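Local coordinates for putative capsid protein of prophage (Escherichia coli CFT073, PDB 3BQW) that is of unknown function in detail but probably serves as the major capsid protein of a prophage, building the shell of the phage head, at residues L34-V39 and V141-T146; N130-R135 and S333-V338; Y266-S269 and E273-F276. All coordinates share one frame; numbering follows the deposited sequence.

Interactions 1 and 2 are buried contacts whose centres lie about 11 Å apart. Both use helix 113-146, against a strand of the mixed sheet in interaction 2 and against the turn leading into one of its strands in interaction 1. Neither has a hydrogen bond between its segments: interaction 1 is carbon packing, interaction 2 an isoleucine against a proline and a serine whose OG is also touched. The two adjoin where Phe36 CD1 meets Pro337 CB at 3.6 Å. Interaction 3 is a surface hairpin held by backbone hydrogen bonds, with a tyrosine, a lysine chain and nearby opposite charges added. It too borders helix 113-146, for Phe276 CE1 packs 3.4 Å from Ala134 O.

Interaction 1: residues L34-V39 and V141-T146; sequences LFFPNV and VNAVTT
The Phe36 ring meets helix 113-146 with its far end: Val144 CG2 stands at the edge, near the ring plane and 4.0 Å from Phe36 CE2, while Ala143 CB approaches CZ obliquely at 4.5 Å. The neighbouring Phe35 ring carries Leu34 CB over the centre of one face, 3.7 Å above the plane, and meets Phe345 edge-to-face. In a protein of the phage major capsid protein E family, the long helix 113-146 probably corresponds to the spine helix of the HK97-type fold, and Phe36 joins its C-terminal turns to the end of helix 30-35.

Phe36 is the first residue to leave helical geometry as the chain turns toward strand 38-41. Its CG lies anti to the carbonyl carbon (chi1 -53°), which sends the ring toward the helix, where it also packs on Val293 and Pro339. On the helix side, Val144 turns its CG2 branch to the phenylalanine, and its side chain touches Phe31 and Phe345 as well. The contact is thus one of carbon against carbon. Just behind it, the helix closes with threonines folded back on its own carbonyls. Thr145 OG1 bonds to Val141 O. Thr146 OG1, which also bonds with Lys148 N, hydrogen-bonds to Asn142 O at 2.6 Å, above the carbonyl plane, on the opposite face from Thr146 N.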
loop_
_atom_site.group_PDB
_atom_site.type_symbol
_atom_site.label_atom_id
_atom_site.label_comp_id
_atom_site.label_asym_id
_atom_site.label_seq_id
_atom_site.Cartn_x
_atom_site.Cartn_y
_atom_site.Cartn_z
ATOM N N LEU A 34 5.583 -4.767 4.991
ATOM C CA LEU A 34 6.692 -5.694 4.879
ATOM C C LEU A 34 7.863 -5.064 4.140
ATOM O O LEU A 34 9.021 -5.209 4.555
ATOM C CB LEU A 34 6.259 -6.969 4.144
ATOM C CG LEU A 34 5.337 -7.914 4.914
ATOM C CD1 LEU A 34 4.826 -9.003 4.010
ATOM C CD2 LEU A 34 6.070 -8.491 6.101
ATOM N N PHE A 35 7.562 -4.362 3.048
ATOM C CA PHE A 35 8.579 -4.046 2.059
ATOM C C PHE A 35 8.850 -2.547 1.876
ATOM O O PHE A 35 9.836 -2.179 1.239
ATOM C CB PHE A 35 8.199 -4.716 0.707
ATOM C CG PHE A 35 8.030 -6.210 0.796
ATOM C CD1 PHE A 35 9.064 -7.013 1.293
ATOM C CD2 PHE A 35 6.869 -6.821 0.356
ATOM C CE1 PHE A 35 8.925 -8.388 1.392
ATOM C CE2 PHE A 35 6.720 -8.203 0.442
ATOM C CZ PHE A 35 7.751 -8.993 0.955
ATOM N N PHE A 36 7.973 -1.695 2.412
ATOM C CA PHE A 36 8.119 -0.244 2.322
ATOM C C PHE A 36 7.776 0.436 3.643
ATOM O O PHE A 36 7.039 1.437 3.658
ATOM C CB PHE A 36 7.222 0.323 1.221
ATOM C CG PHE A 36 7.403 -0.325 -0.117
ATOM C CD1 PHE A 36 8.274 0.201 -1.048
ATOM C CD2 PHE A 36 6.678 -1.477 -0.448
ATOM C CE1 PHE A 36 8.432 -0.416 -2.289
ATOM C CE2 PHE A 36 6.838 -2.092 -1.658
ATOM C CZ PHE A 36 7.715 -1.566 -2.590
ATOM N N PRO A 37 8.285 -0.108 4.770
ATOM C CA PRO A 37 7.815 0.331 6.088
ATOM C C PRO A 37 8.369 1.667 6.577
ATOM O O PRO A 37 7.767 2.305 7.455
ATOM C CB PRO A 37 8.302 -0.794 7.017
ATOM C CG PRO A 37 9.547 -1.255 6.383
ATOM C CD PRO A 37 9.303 -1.164 4.892
ATOM N N ASN A 38 9.526 2.069 6.051
ATOM C CA ASN A 38 10.135 3.338 6.423
ATOM C C ASN A 38 9.472 4.520 5.721
ATOM O O ASN A 38 8.634 4.354 4.801
ATOM C CB ASN A 38 11.629 3.306 6.118
ATOM C CG ASN A 38 12.338 2.172 6.854
ATOM O OD1 ASN A 38 13.033 1.355 6.263
ATOM N ND2 ASN A 38 12.094 2.088 8.124
ATOM N N VAL A 39 9.834 5.708 6.187
ATOM C CA VAL A 39 9.251 6.939 5.713
ATOM C C VAL A 39 10.344 7.974 5.541
ATOM O O VAL A 39 11.341 8.005 6.300
ATOM C CB VAL A 39 8.138 7.471 6.669
ATOM C CG1 VAL A 39 7.785 8.960 6.359
ATOM C CG2 VAL A 39 6.891 6.562 6.603
ATOM N N VAL A 141 2.322 -2.992 -4.373
ATOM C CA VAL A 141 2.115 -4.290 -4.957
ATOM C C VAL A 141 2.483 -4.273 -6.438
ATOM O O VAL A 141 3.103 -5.197 -6.932
ATOM C CB VAL A 141 0.663 -4.803 -4.784
ATOM C CG1 VAL A 141 0.498 -6.153 -5.514
ATOM C CG2 VAL A 141 0.304 -4.940 -3.301
ATOM N N ASN A 142 2.099 -3.231 -7.147
ATOM C CA ASN A 142 2.506 -3.099 -8.547
ATOM C C ASN A 142 4.025 -3.052 -8.739
ATOM O O ASN A 142 4.552 -3.666 -9.644
ATOM C CB ASN A 142 1.834 -1.878 -9.177
ATOM C CG ASN A 142 0.324 -2.067 -9.380
ATOM O OD1 ASN A 142 -0.250 -3.056 -8.971
ATOM N ND2 ASN A 142 -0.317 -1.083 -9.991
ATOM N N ALA A 143 4.727 -2.326 -7.887
ATOM C CA ALA A 143 6.177 -2.244 -7.981
ATOM C C ALA A 143 6.814 -3.627 -7.802
ATOM O O ALA A 143 7.627 -4.041 -8.602
ATOM C CB ALA A 143 6.732 -1.257 -6.961
ATOM N N VAL A 144 6.409 -4.337 -6.758
ATOM C CA VAL A 144 6.940 -5.660 -6.426
ATOM C C VAL A 144 6.628 -6.682 -7.513
ATOM O O VAL A 144 7.486 -7.500 -7.838
ATOM C CB VAL A 144 6.375 -6.144 -5.048
ATOM C CG1 VAL A 144 6.583 -7.653 -4.844
ATOM C CG2 VAL A 144 7.004 -5.332 -3.920
ATOM N N THR A 145 5.420 -6.629 -8.086
ATOM C CA THR A 145 4.956 -7.678 -8.993
ATOM C C THR A 145 5.247 -7.419 -10.473
ATOM O O THR A 145 5.249 -8.355 -11.276
ATOM C CB THR A 145 3.448 -7.974 -8.810
ATOM O OG1 THR A 145 2.661 -6.805 -9.106
ATOM C CG2 THR A 145 3.164 -8.448 -7.371
ATOM N N THR A 146 5.442 -6.153 -10.843
ATOM C CA THR A 146 5.689 -5.779 -12.247
ATOM C C THR A 146 6.914 -4.890 -12.425
ATOM O O THR A 146 7.287 -4.605 -13.546
ATOM C CB THR A 146 4.489 -4.994 -12.851
ATOM O OG1 THR A 146 4.400 -3.677 -12.262
ATOM C CG2 THR A 146 3.162 -5.761 -12.679
#

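Interaction 2: residues N130-R135 and S333-V338; sequences NAIKAR and SAPQPV
Ile132 points from helix 113-146 at strand 327-338, and its CG2 methyl faces both Ser333 and Pro335. That methyl lies 3.6 Å from Ser333 OG and 3.8 Å from Ser333 CB, with Pro335 CG at 4.0 Å. The other branch of the isoleucine also reaches the serine: CD1 lies 3.9 Å from Ser333 CB, so the serine methylene is touched by both arms. The branches take these places because CG1 lies anti to the carbonyl carbon (chi1 -67°), leaving CG2 anti to the backbone N.

With OG anti to the backbone N (chi1 -164°), the serine hydroxyl passes alongside the Ile132 methyl and goes on to Met312 O. Although OG is the nearest atom to the methyl, its hydrogen-bond partner thus lies beyond the two segments. Pro335 presents only the CG corner of its ring to Ile132; it also touches Val136, one turn further along the helix, while Pro337 packs on Val136 and Leu139. The strand therefore follows the helix over several residues. Next to it, Gln336 NE2 bonds to Pro337 O at 3.1 Å, lying in the carbonyl plane on a lone pair.

The strand is itself tied into its sheet, with backbone hydrogen bonds between Ala334 and Gly296, Gln336 and Ala294, and Val338 and Leu292, so the contact lays the putative spine helix of this capsid family against a strand of the mixed sheet. No hydrogen bond links the two segments: with the buried hydroxyl satisfied by Met312 O, the helix and strand are held here by shape and van der Waals contact alone.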
loop_
_atom_site.group_PDB
_atom_site.type_symbol
_atom_site.label_atom_id
_atom_site.label_comp_id
_atom_site.label_asym_id
_atom_site.label_seq_id
_atom_site.Cartn_x
_atom_site.Cartn_y
_atom_site.Cartn_z
ATOM N N ASN A 130 -7.301 6.150 4.826
ATOM C CA ASN A 130 -7.469 4.826 4.292
ATOM C C ASN A 130 -7.277 4.854 2.787
ATOM O O ASN A 130 -6.735 3.922 2.235
ATOM C CB ASN A 130 -8.878 4.248 4.566
ATOM C CG ASN A 130 -9.100 3.800 6.013
ATOM O OD1 ASN A 130 -10.246 3.551 6.393
ATOM N ND2 ASN A 130 -8.043 3.695 6.814
ATOM N N ALA A 131 -7.799 5.882 2.124
ATOM C CA ALA A 131 -7.720 5.981 0.680
ATOM C C ALA A 131 -6.292 6.273 0.205
ATOM O O ALA A 131 -5.874 5.790 -0.853
ATOM C CB ALA A 131 -8.663 7.042 0.174
ATOM N N ILE A 132 -5.574 7.110 0.956
ATOM C CA ILE A 132 -4.192 7.420 0.655
ATOM C C ILE A 132 -3.346 6.165 0.853
ATOM O O ILE A 132 -2.477 5.893 0.037
ATOM C CB ILE A 132 -3.655 8.615 1.508
ATOM C CG1 ILE A 132 -4.370 9.929 1.113
ATOM C CG2 ILE A 132 -2.137 8.812 1.331
ATOM C CD1 ILE A 132 -4.480 10.982 2.290
ATOM N N LYS A 133 -3.593 5.411 1.934
ATOM C CA LYS A 133 -2.821 4.200 2.215
ATOM C C LYS A 133 -3.107 3.075 1.199
ATOM O O LYS A 133 -2.229 2.271 0.911
ATOM C CB LYS A 133 -3.052 3.702 3.639
ATOM C CG LYS A 133 -2.373 4.558 4.675
ATOM C CD LYS A 133 -2.309 3.948 6.008
ATOM C CE LYS A 133 -1.572 4.880 7.014
ATOM N NZ LYS A 133 -1.815 4.426 8.423
ATOM N N ALA A 134 -4.335 3.048 0.694
ATOM C CA ALA A 134 -4.776 2.149 -0.350
ATOM C C ALA A 134 -4.076 2.428 -1.675
ATOM O O ALA A 134 -3.624 1.504 -2.335
ATOM C CB ALA A 134 -6.291 2.256 -0.518
ATOM N N ARG A 135 -3.970 3.698 -2.060
ATOM C CA ARG A 135 -3.176 4.068 -3.236
ATOM C C ARG A 135 -1.724 3.663 -3.068
ATOM O O ARG A 135 -1.118 3.143 -3.986
ATOM C CB ARG A 135 -3.286 5.568 -3.537
ATOM C CG ARG A 135 -2.262 6.103 -4.595
ATOM C CD ARG A 135 -2.785 5.955 -5.967
ATOM N NE ARG A 135 -4.052 6.656 -6.026
ATOM C CZ ARG A 135 -5.006 6.469 -6.930
ATOM N NH1 ARG A 135 -4.853 5.584 -7.936
ATOM N NH2 ARG A 135 -6.130 7.197 -6.820
ATOM N N SER A 333 -1.667 14.673 0.569
ATOM C CA SER A 333 -0.528 13.731 0.662
ATOM C C SER A 333 0.076 13.457 -0.726
ATOM O O SER A 333 -0.645 13.423 -1.721
ATOM C CB SER A 333 -0.980 12.401 1.277
ATOM O OG SER A 333 0.125 11.626 1.700
ATOM N N ALA A 334 1.390 13.231 -0.771
ATOM C CA ALA A 334 2.104 12.955 -2.034
ATOM C C ALA A 334 3.080 11.801 -1.843
ATOM O O ALA A 334 4.274 11.983 -1.951
ATOM C CB ALA A 334 2.839 14.229 -2.541
ATOM N N PRO A 335 2.557 10.603 -1.567
ATOM C CA PRO A 335 3.355 9.407 -1.318
ATOM C C PRO A 335 3.802 8.668 -2.571
ATOM O O PRO A 335 3.084 8.636 -3.583
ATOM C CB PRO A 335 2.398 8.521 -0.527
ATOM C CG PRO A 335 1.051 8.854 -1.100
ATOM C CD PRO A 335 1.108 10.316 -1.450
ATOM N N GLN A 336 4.987 8.061 -2.472
ATOM C CA GLN A 336 5.527 7.175 -3.498
ATOM C C GLN A 336 6.395 6.104 -2.828
ATOM O O GLN A 336 7.374 6.448 -2.164
ATOM C CB GLN A 336 6.417 7.969 -4.455
ATOM C CG GLN A 336 7.082 7.125 -5.554
ATOM C CD GLN A 336 6.082 6.332 -6.373
ATOM O OE1 GLN A 336 5.085 6.888 -6.844
ATOM N NE2 GLN A 336 6.341 5.026 -6.555
ATOM N N PRO A 337 6.012 4.818 -2.948
ATOM C CA PRO A 337 6.871 3.733 -2.482
ATOM C C PRO A 337 8.198 3.653 -3.256
ATOM O O PRO A 337 8.231 3.826 -4.471
ATOM C CB PRO A 337 6.028 2.468 -2.698
ATOM C CG PRO A 337 4.694 2.925 -3.001
ATOM C CD PRO A 337 4.715 4.327 -3.430
ATOM N N VAL A 338 9.281 3.459 -2.516
ATOM C CA VAL A 338 10.597 3.315 -3.094
ATOM C C VAL A 338 11.193 2.035 -2.516
ATOM O O VAL A 338 11.354 1.944 -1.301
ATOM C CB VAL A 338 11.513 4.513 -2.760
ATOM C CG1 VAL A 338 12.880 4.300 -3.375
ATOM C CG2 VAL A 338 10.878 5.826 -3.263
#

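Interaction 3: residues Y266-S269 and E273-F276; sequences YTDS and EKYF
Tyr266 meets Lys274 and Tyr275 of the partner strand and Phe276 just beyond its end. Its CG sits between the backbone N and the carbonyl carbon (chi1 62°), a crowded position that lays the ring over the neighbouring strand. At the root, CB faces Phe276 CZ at 3.8 Å. One side of the ring follows: CD2 stands over the face of the Phe276 ring, toward its rim, 3.5 Å from Phe276 CE1, the two planes inclined at 42°. Further out, CE2 approaches Tyr275 O. The outer half of the ring receives Lys274 CB on one face, 4.0 Å from the centroid, a CH-pi contact displaced toward the rim, and CZ is 3.6 Å from that same carbon. At the tip, OH lies against Lys274 CD.

Beyond this point the lysine chain bends at its last torsion. Its CE comes 3.5 Å from Asp268 OD2, but NZ remains 4.5 Å from that oxygen, so the opposite charges are near without forming a salt bridge. Asp268 OD1 is instead hydrogen-bonded to Thr272 N, across the connecting loop.

Beneath the side chains, Tyr266 and Lys274 form a hydrogen-bonded antiparallel pair: Tyr266 N bonds to Lys274 O at 2.9 Å and Lys274 N to Tyr266 O at 2.8 Å. Thr267 and Glu273 form the adjoining non-hydrogen-bonded pair on the other face, where Thr267 OG1 meets Glu273 CG. Trp138 of helix 113-146 meets the Tyr266 ring, and the Phe276 side chain touches it too. The arrangement is that of a beta hairpin, strand 257-267 turning into the short strand 273-275 within a mixed sheet.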
loop_
_atom_site.group_PDB
_atom_site.type_symbol
_atom_site.label_atom_id
_atom_site.label_comp_id
_atom_site.label_asym_id
_atom_site.label_seq_id
_atom_site.Cartn_x
_atom_site.Cartn_y
_atom_site.Cartn_z
ATOM N N TYR A 266 -9.438 -3.008 -3.094
ATOM C CA TYR A 266 -9.710 -1.584 -3.114
ATOM C C TYR A 266 -10.838 -1.328 -4.086
ATOM O O TYR A 266 -11.182 -2.184 -4.908
ATOM C CB TYR A 266 -8.467 -0.780 -3.536
ATOM C CG TYR A 266 -7.977 -1.091 -4.930
ATOM C CD1 TYR A 266 -8.373 -0.324 -6.031
ATOM C CD2 TYR A 266 -7.132 -2.159 -5.150
ATOM C CE1 TYR A 266 -7.923 -0.620 -7.311
ATOM C CE2 TYR A 266 -6.675 -2.470 -6.426
ATOM C CZ TYR A 266 -7.067 -1.698 -7.500
ATOM O OH TYR A 266 -6.608 -2.052 -8.750
ATOM N N THR A 267 -11.405 -0.134 -3.995
ATOM C CA THR A 267 -12.364 0.313 -4.992
ATOM C C THR A 267 -11.694 1.368 -5.885
ATOM O O THR A 267 -10.944 2.228 -5.395
ATOM C CB THR A 267 -13.640 0.798 -4.329
ATOM O OG1 THR A 267 -14.357 -0.344 -3.820
ATOM C CG2 THR A 267 -14.512 1.553 -5.315
ATOM N N ASP A 268 -11.906 1.248 -7.200
ATOM C CA ASP A 268 -11.312 2.197 -8.163
ATOM C C ASP A 268 -12.294 3.340 -8.516
ATOM O O ASP A 268 -13.450 3.341 -8.058
ATOM C CB ASP A 268 -10.783 1.471 -9.418
ATOM C CG ASP A 268 -11.878 0.772 -10.223
ATOM O OD1 ASP A 268 -13.047 0.730 -9.777
ATOM O OD2 ASP A 268 -11.556 0.252 -11.318
ATOM N N SER A 269 -11.818 4.312 -9.308
ATOM C CA SER A 269 -12.622 5.490 -9.717
ATOM C C SER A 269 -14.030 5.092 -10.152
ATOM O O SER A 269 -15.017 5.693 -9.719
ATOM C CB SER A 269 -11.937 6.254 -10.858
ATOM O OG SER A 269 -10.528 6.293 -10.694
ATOM N N GLU A 273 -14.757 -3.042 -7.264
ATOM C CA GLU A 273 -13.879 -3.774 -6.346
ATOM C C GLU A 273 -12.794 -4.534 -7.101
ATOM O O GLU A 273 -13.093 -5.310 -7.993
ATOM C CB GLU A 273 -14.681 -4.813 -5.556
ATOM C CG GLU A 273 -14.890 -4.517 -4.106
ATOM C CD GLU A 273 -15.910 -5.470 -3.468
ATOM O OE1 GLU A 273 -15.835 -6.700 -3.702
ATOM O OE2 GLU A 273 -16.794 -4.973 -2.734
ATOM N N LYS A 274 -11.544 -4.353 -6.698
ATOM C CA LYS A 274 -10.436 -5.079 -7.305
ATOM C C LYS A 274 -9.506 -5.599 -6.233
ATOM O O LYS A 274 -9.426 -5.024 -5.145
ATOM C CB LYS A 274 -9.651 -4.151 -8.217
ATOM C CG LYS A 274 -10.469 -3.537 -9.321
ATOM C CD LYS A 274 -9.581 -3.165 -10.509
ATOM C CE LYS A 274 -10.383 -3.019 -11.808
ATOM N NZ LYS A 274 -11.280 -4.184 -12.070
ATOM N N TYR A 275 -8.803 -6.682 -6.547
ATOM C CA TYR A 275 -7.748 -7.184 -5.672
ATOM C C TYR A 275 -6.470 -6.402 -5.892
ATOM O O TYR A 275 -6.109 -6.074 -7.015
ATOM C CB TYR A 275 -7.452 -8.654 -5.947
ATOM C CG TYR A 275 -8.530 -9.597 -5.498
ATOM C CD1 TYR A 275 -8.680 -9.918 -4.156
ATOM C CD2 TYR A 275 -9.390 -10.176 -6.417
ATOM C CE1 TYR A 275 -9.673 -10.783 -3.740
ATOM C CE2 TYR A 275 -10.376 -11.041 -6.023
ATOM C CZ TYR A 275 -10.522 -11.341 -4.696
ATOM O OH TYR A 275 -11.519 -12.218 -4.318
ATOM N N PHE A 276 -5.781 -6.112 -4.811
ATOM C CA PHE A 276 -4.410 -5.622 -4.887
ATOM C C PHE A 276 -3.524 -6.647 -5.564
ATOM O O PHE A 276 -2.768 -6.325 -6.468
ATOM C CB PHE A 276 -3.870 -5.364 -3.483
ATOM C CG PHE A 276 -4.411 -4.130 -2.839
ATOM C CD1 PHE A 276 -4.104 -2.880 -3.346
ATOM C CD2 PHE A 276 -5.207 -4.209 -1.704
ATOM C CE1 PHE A 276 -4.595 -1.729 -2.717
ATOM C CE2 PHE A 276 -5.685 -3.085 -1.094
ATOM C CZ PHE A 276 -5.383 -1.850 -1.591
#